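Local coordinates for laccase (Uncultured bacterium, PDB 4F7K), which probably oxidises phenolic substrates with multiple copper centres while reducing dioxygen to water, as a laccase of the multicopper oxidase family, at residues 64-76 with 388-400. Sequence-based numbering, arbitrary orientation.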
loop_
_atom_site.group_PDB
_atom_site.type_symbol
_atom_site.label_atom_id
_atom_site.label_comp_id
_atom_site.label_asym_id
_atom_site.label_seq_id
_atom_site.Cartn_x
_atom_site.Cartn_y
_atom_site.Cartn_z
ATOM N N LEU A 64 5.724 2.472 -7.307
ATOM C CA LEU A 64 6.005 2.485 -8.734
ATOM C C LEU A 64 7.463 2.895 -8.930
ATOM O O LEU A 64 7.873 3.966 -8.502
ATOM C CB LEU A 64 5.040 3.425 -9.477
ATOM C CG LEU A 64 3.665 2.916 -9.965
ATOM C CD1 LEU A 64 3.800 1.719 -10.911
ATOM C CD2 LEU A 64 2.698 2.565 -8.837
ATOM N N ARG A 65 8.237 2.014 -9.558
ATOM C CA ARG A 65 9.598 2.287 -9.946
ATOM C C ARG A 65 9.531 2.985 -11.292
ATOM O O ARG A 65 9.793 2.356 -12.336
ATOM C CB ARG A 65 10.373 0.973 -10.125
ATOM C CG ARG A 65 10.574 0.130 -8.860
ATOM C CD ARG A 65 10.694 -1.333 -9.275
ATOM N NE ARG A 65 12.060 -1.794 -9.203
ATOM C CZ ARG A 65 12.523 -2.909 -9.758
ATOM N NH1 ARG A 65 11.749 -3.727 -10.478
ATOM N NH2 ARG A 65 13.793 -3.185 -9.606
ATOM N N ILE A 66 9.186 4.271 -11.277
ATOM C CA ILE A 66 8.832 5.006 -12.507
ATOM C C ILE A 66 9.672 6.260 -12.746
ATOM O O ILE A 66 10.525 6.617 -11.922
ATOM C CB ILE A 66 7.340 5.422 -12.491
ATOM C CG1 ILE A 66 7.042 6.364 -11.305
ATOM C CG2 ILE A 66 6.450 4.188 -12.498
ATOM C CD1 ILE A 66 5.637 6.999 -11.329
ATOM N N ASP A 67 9.410 6.929 -13.875
ATOM C CA ASP A 67 10.018 8.228 -14.157
ATOM C C ASP A 67 9.784 9.204 -12.991
ATOM O O ASP A 67 8.644 9.402 -12.526
ATOM C CB ASP A 67 9.485 8.782 -15.485
ATOM C CG ASP A 67 9.871 10.255 -15.740
ATOM O OD1 ASP A 67 10.752 10.813 -15.042
ATOM O OD2 ASP A 67 9.264 10.851 -16.672
ATOM N N ASN A 68 10.886 9.789 -12.530
ATOM C CA ASN A 68 10.927 10.652 -11.357
ATOM C C ASN A 68 9.993 11.846 -11.447
ATOM O O ASN A 68 9.455 12.268 -10.436
ATOM C CB ASN A 68 12.366 11.133 -11.091
ATOM C CG ASN A 68 12.514 11.902 -9.759
ATOM O OD1 ASN A 68 12.075 11.435 -8.687
ATOM N ND2 ASN A 68 13.129 13.081 -9.826
ATOM N N ALA A 69 9.822 12.377 -12.666
ATOM C CA ALA A 69 9.021 13.576 -12.902
ATOM C C ALA A 69 7.564 13.323 -12.545
ATOM O O ALA A 69 6.796 14.276 -12.363
ATOM C CB ALA A 69 9.146 14.054 -14.358
ATOM N N MET A 70 7.224 12.036 -12.422
ATOM C CA MET A 70 5.878 11.584 -12.216
ATOM C C MET A 70 5.586 11.095 -10.771
ATOM O O MET A 70 4.484 10.608 -10.496
ATOM C CB MET A 70 5.578 10.468 -13.205
ATOM C CG MET A 70 5.555 10.868 -14.701
ATOM S SD MET A 70 4.380 12.203 -15.001
ATOM C CE MET A 70 5.415 13.633 -15.370
ATOM N N ASP A 71 6.556 11.249 -9.861
ATOM C CA ASP A 71 6.529 10.615 -8.524
ATOM C C ASP A 71 5.538 11.291 -7.551
ATOM O O ASP A 71 5.107 10.686 -6.565
ATOM C CB ASP A 71 7.942 10.647 -7.939
ATOM C CG ASP A 71 8.114 9.767 -6.694
ATOM O OD1 ASP A 71 7.713 8.585 -6.713
ATOM O OD2 ASP A 71 8.694 10.260 -5.691
ATOM N N GLY A 72 5.213 12.554 -7.820
ATOM C CA GLY A 72 4.145 13.261 -7.102
ATOM C C GLY A 72 4.564 13.899 -5.790
ATOM O O GLY A 72 3.795 13.927 -4.837
ATOM N N VAL A 73 5.782 14.429 -5.740
ATOM C CA VAL A 73 6.306 15.079 -4.541
ATOM C C VAL A 73 6.484 16.573 -4.808
ATOM O O VAL A 73 7.500 16.968 -5.354
ATOM C CB VAL A 73 7.666 14.440 -4.079
ATOM C CG1 VAL A 73 8.158 15.081 -2.767
ATOM C CG2 VAL A 73 7.516 12.950 -3.902
ATOM N N PRO A 74 5.496 17.412 -4.417
ATOM C CA PRO A 74 5.606 18.875 -4.594
ATOM C C PRO A 74 6.888 19.468 -3.992
ATOM O O PRO A 74 7.305 19.055 -2.914
ATOM C CB PRO A 74 4.379 19.401 -3.848
ATOM C CG PRO A 74 3.374 18.316 -4.049
ATOM C CD PRO A 74 4.189 17.050 -3.838
ATOM N N GLY A 75 7.512 20.404 -4.705
ATOM C CA GLY A 75 8.757 21.037 -4.255
ATOM C C GLY A 75 10.014 20.210 -4.511
ATOM O O GLY A 75 11.129 20.643 -4.197
ATOM N N MET A 76 9.836 19.012 -5.059
ATOM C CA MET A 76 10.949 18.131 -5.361
ATOM C C MET A 76 10.834 17.568 -6.771
ATOM O O MET A 76 11.807 17.535 -7.522
ATOM C CB MET A 76 10.996 16.981 -4.361
ATOM C CG MET A 76 11.952 15.870 -4.762
ATOM S SD MET A 76 12.885 15.260 -3.355
ATOM C CE MET A 76 13.811 16.746 -3.016
ATOM N N CYS A 388 19.543 -1.169 -0.592
ATOM C CA CYS A 388 18.932 -0.679 -1.816
ATOM C C CYS A 388 19.947 -0.452 -2.933
ATOM O O CYS A 388 21.015 0.077 -2.715
ATOM C CB CYS A 388 18.213 0.631 -1.541
ATOM S SG CYS A 388 17.461 1.342 -3.000
ATOM N N VAL A 389 19.572 -0.811 -4.150
ATOM C CA VAL A 389 20.368 -0.455 -5.312
ATOM C C VAL A 389 19.711 0.738 -5.954
ATOM O O VAL A 389 18.693 0.600 -6.636
ATOM C CB VAL A 389 20.480 -1.644 -6.335
ATOM C CG1 VAL A 389 21.224 -1.205 -7.635
ATOM C CG2 VAL A 389 21.163 -2.828 -5.694
ATOM N N PHE A 390 20.303 1.908 -5.741
ATOM C CA PHE A 390 19.877 3.122 -6.414
ATOM C C PHE A 390 20.108 3.200 -7.930
ATOM O O PHE A 390 21.039 3.858 -8.385
ATOM C CB PHE A 390 20.463 4.324 -5.688
ATOM C CG PHE A 390 19.964 4.430 -4.274
ATOM C CD1 PHE A 390 18.665 4.879 -4.021
ATOM C CD2 PHE A 390 20.742 3.993 -3.205
ATOM C CE1 PHE A 390 18.178 4.954 -2.726
ATOM C CE2 PHE A 390 20.258 4.057 -1.905
ATOM C CZ PHE A 390 18.972 4.546 -1.664
ATOM N N ASP A 391 19.207 2.560 -8.686
ATOM C CA ASP A 391 19.266 2.467 -10.163
ATOM C C ASP A 391 18.318 3.451 -10.885
ATOM O O ASP A 391 18.499 3.712 -12.102
ATOM C CB ASP A 391 18.918 1.036 -10.609
ATOM C CG ASP A 391 17.536 0.592 -10.104
ATOM O OD1 ASP A 391 16.938 1.372 -9.343
ATOM O OD2 ASP A 391 17.047 -0.511 -10.446
ATOM N N ASN A 392 17.298 3.963 -10.159
ATOM C CA ASN A 392 16.315 4.959 -10.701
ATOM C C ASN A 392 16.749 6.407 -10.502
ATOM O O ASN A 392 16.876 6.880 -9.362
ATOM C CB ASN A 392 14.905 4.738 -10.092
ATOM C CG ASN A 392 13.746 5.360 -10.938
ATOM O OD1 ASN A 392 13.939 6.154 -11.871
ATOM N ND2 ASN A 392 12.534 4.994 -10.576
ATOM N N PRO A 393 16.980 7.138 -11.605
ATOM C CA PRO A 393 17.554 8.470 -11.440
ATOM C C PRO A 393 16.583 9.524 -10.965
ATOM O O PRO A 393 15.409 9.558 -11.385
ATOM C CB PRO A 393 18.034 8.837 -12.864
ATOM C CG PRO A 393 18.104 7.544 -13.581
ATOM C CD PRO A 393 16.993 6.715 -13.015
ATOM N N GLY A 394 17.090 10.398 -10.111
ATOM C CA GLY A 394 16.415 11.623 -9.780
ATOM C C GLY A 394 16.471 11.847 -8.288
ATOM O O GLY A 394 17.396 11.368 -7.631
ATOM N N ASN A 395 15.491 12.604 -7.785
ATOM C CA ASN A 395 15.410 13.053 -6.385
ATOM C C ASN A 395 14.206 12.393 -5.716
ATOM O O ASN A 395 13.050 12.574 -6.166
ATOM C CB ASN A 395 15.320 14.572 -6.335
ATOM C CG ASN A 395 16.573 15.247 -6.904
ATOM O OD1 ASN A 395 16.503 16.307 -7.526
ATOM N ND2 ASN A 395 17.708 14.611 -6.727
ATOM N N TRP A 396 14.512 11.582 -4.694
ATOM C CA TRP A 396 13.599 10.607 -4.134
ATOM C C TRP A 396 13.410 10.725 -2.628
ATOM O O TRP A 396 14.290 10.369 -1.841
ATOM C CB TRP A 396 14.060 9.194 -4.451
ATOM C CG TRP A 396 14.255 8.986 -5.889
ATOM C CD1 TRP A 396 15.434 9.011 -6.560
ATOM C CD2 TRP A 396 13.241 8.714 -6.866
ATOM N NE1 TRP A 396 15.232 8.753 -7.887
ATOM C CE2 TRP A 396 13.899 8.563 -8.113
ATOM C CE3 TRP A 396 11.849 8.561 -6.810
ATOM C CZ2 TRP A 396 13.219 8.288 -9.297
ATOM C CZ3 TRP A 396 11.157 8.282 -8.008
ATOM C CH2 TRP A 396 11.854 8.136 -9.230
ATOM N N LEU A 397 12.226 11.183 -2.244
ATOM C CA LEU A 397 11.811 11.206 -0.853
ATOM C C LEU A 397 12.077 9.888 -0.142
ATOM O O LEU A 397 11.773 8.824 -0.654
ATOM C CB LEU A 397 10.314 11.546 -0.779
ATOM C CG LEU A 397 9.678 11.875 0.575
ATOM C CD1 LEU A 397 10.186 13.197 1.127
ATOM C CD2 LEU A 397 8.161 11.948 0.406
ATOM N N LEU A 398 12.677 9.983 1.034
ATOM C CA LEU A 398 12.664 8.903 2.010
ATOM C C LEU A 398 11.767 9.405 3.158
ATOM O O LEU A 398 12.062 10.385 3.846
ATOM C CB LEU A 398 14.067 8.536 2.475
ATOM C CG LEU A 398 14.337 7.410 3.473
ATOM C CD1 LEU A 398 13.746 6.082 3.065
ATOM C CD2 LEU A 398 15.846 7.237 3.622
ATOM N N HIS A 399 10.632 8.752 3.312
ATOM C CA HIS A 399 9.590 9.279 4.169
ATOM C C HIS A 399 9.511 8.431 5.416
ATOM O O HIS A 399 9.237 7.252 5.322
ATOM C CB HIS A 399 8.252 9.311 3.415
ATOM C CG HIS A 399 7.122 9.890 4.206
ATOM N ND1 HIS A 399 7.311 10.811 5.218
ATOM C CD2 HIS A 399 5.785 9.693 4.125
ATOM C CE1 HIS A 399 6.144 11.146 5.734
ATOM N NE2 HIS A 399 5.201 10.480 5.090
ATOM N N CYS A 400 9.793 9.039 6.573
ATOM C CA CYS A 400 9.665 8.347 7.845
ATOM C C CYS A 400 8.514 8.954 8.618
ATOM O O CYS A 400 8.542 10.143 8.959
ATOM C CB CYS A 400 10.965 8.428 8.641
ATOM S SG CYS A 400 12.389 7.813 7.659
HETATM O O HOH W 1 13.720 8.607 -12.822
HETATM O O HOH W 2 10.635 11.772 -4.770
#
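Asn392 ND2 donates to Ile66 O at 2.9 Å, and the N-H...O angle of 161° makes the bond nearly straight. It belongs to the tightly packed part of this contact, where a loop between strands 59-62 and 86-92 lies against the turn before strand 395-402 and the first residues of that strand. The acceptor lies close to the Asn392 amide plane, whereas the donor is tilted 34° from the Ile66 carbonyl plane. Because ND2 also bonds Gly357 O, the amide is gripped twice.

The Trp396 indole is enclosed from several directions. Ile66 O meets its edge at CH2, 3.4 Å away, while the Asn68 side chain passes one face, with CB 3.5 Å from Trp396 CZ2. Asp71 turns its carboxylate toward the benzo rim, chi1 being near trans at -168°, which leaves its CG 3.6 Å from Trp396 CZ3. One water accepts from Leu397 N and donates to both Asp71 OD2 and Asn395 O, tying loop to strand. Close packing continues where the Met76 side chain crosses that of Asn395 at about a right angle, Met76 SD being 3.9 Å from Asn395 CB.

Packing slackens elsewhere. Val73 CG2 reaches Leu397 CB only at 4.4 Å. At the partly exposed end, Asp391 OD2 lies 4.3 Å from Arg65 NH2 and well out of the guanidinium plane, so only the charges are near each other; Arg65 NH1 makes its salt bridge with Asp95.

The contact joins what are probably the first and last cupredoxin domains, between which such enzymes usually hold the trinuclear copper site. Asp71 bonds His356 through OD2 and His60 through its carbonyl O; both histidines belong to family copper-binding motifs. The chemistry is therefore consistent with Asp71 being a second-shell residue that orients probable copper ligands from both domains.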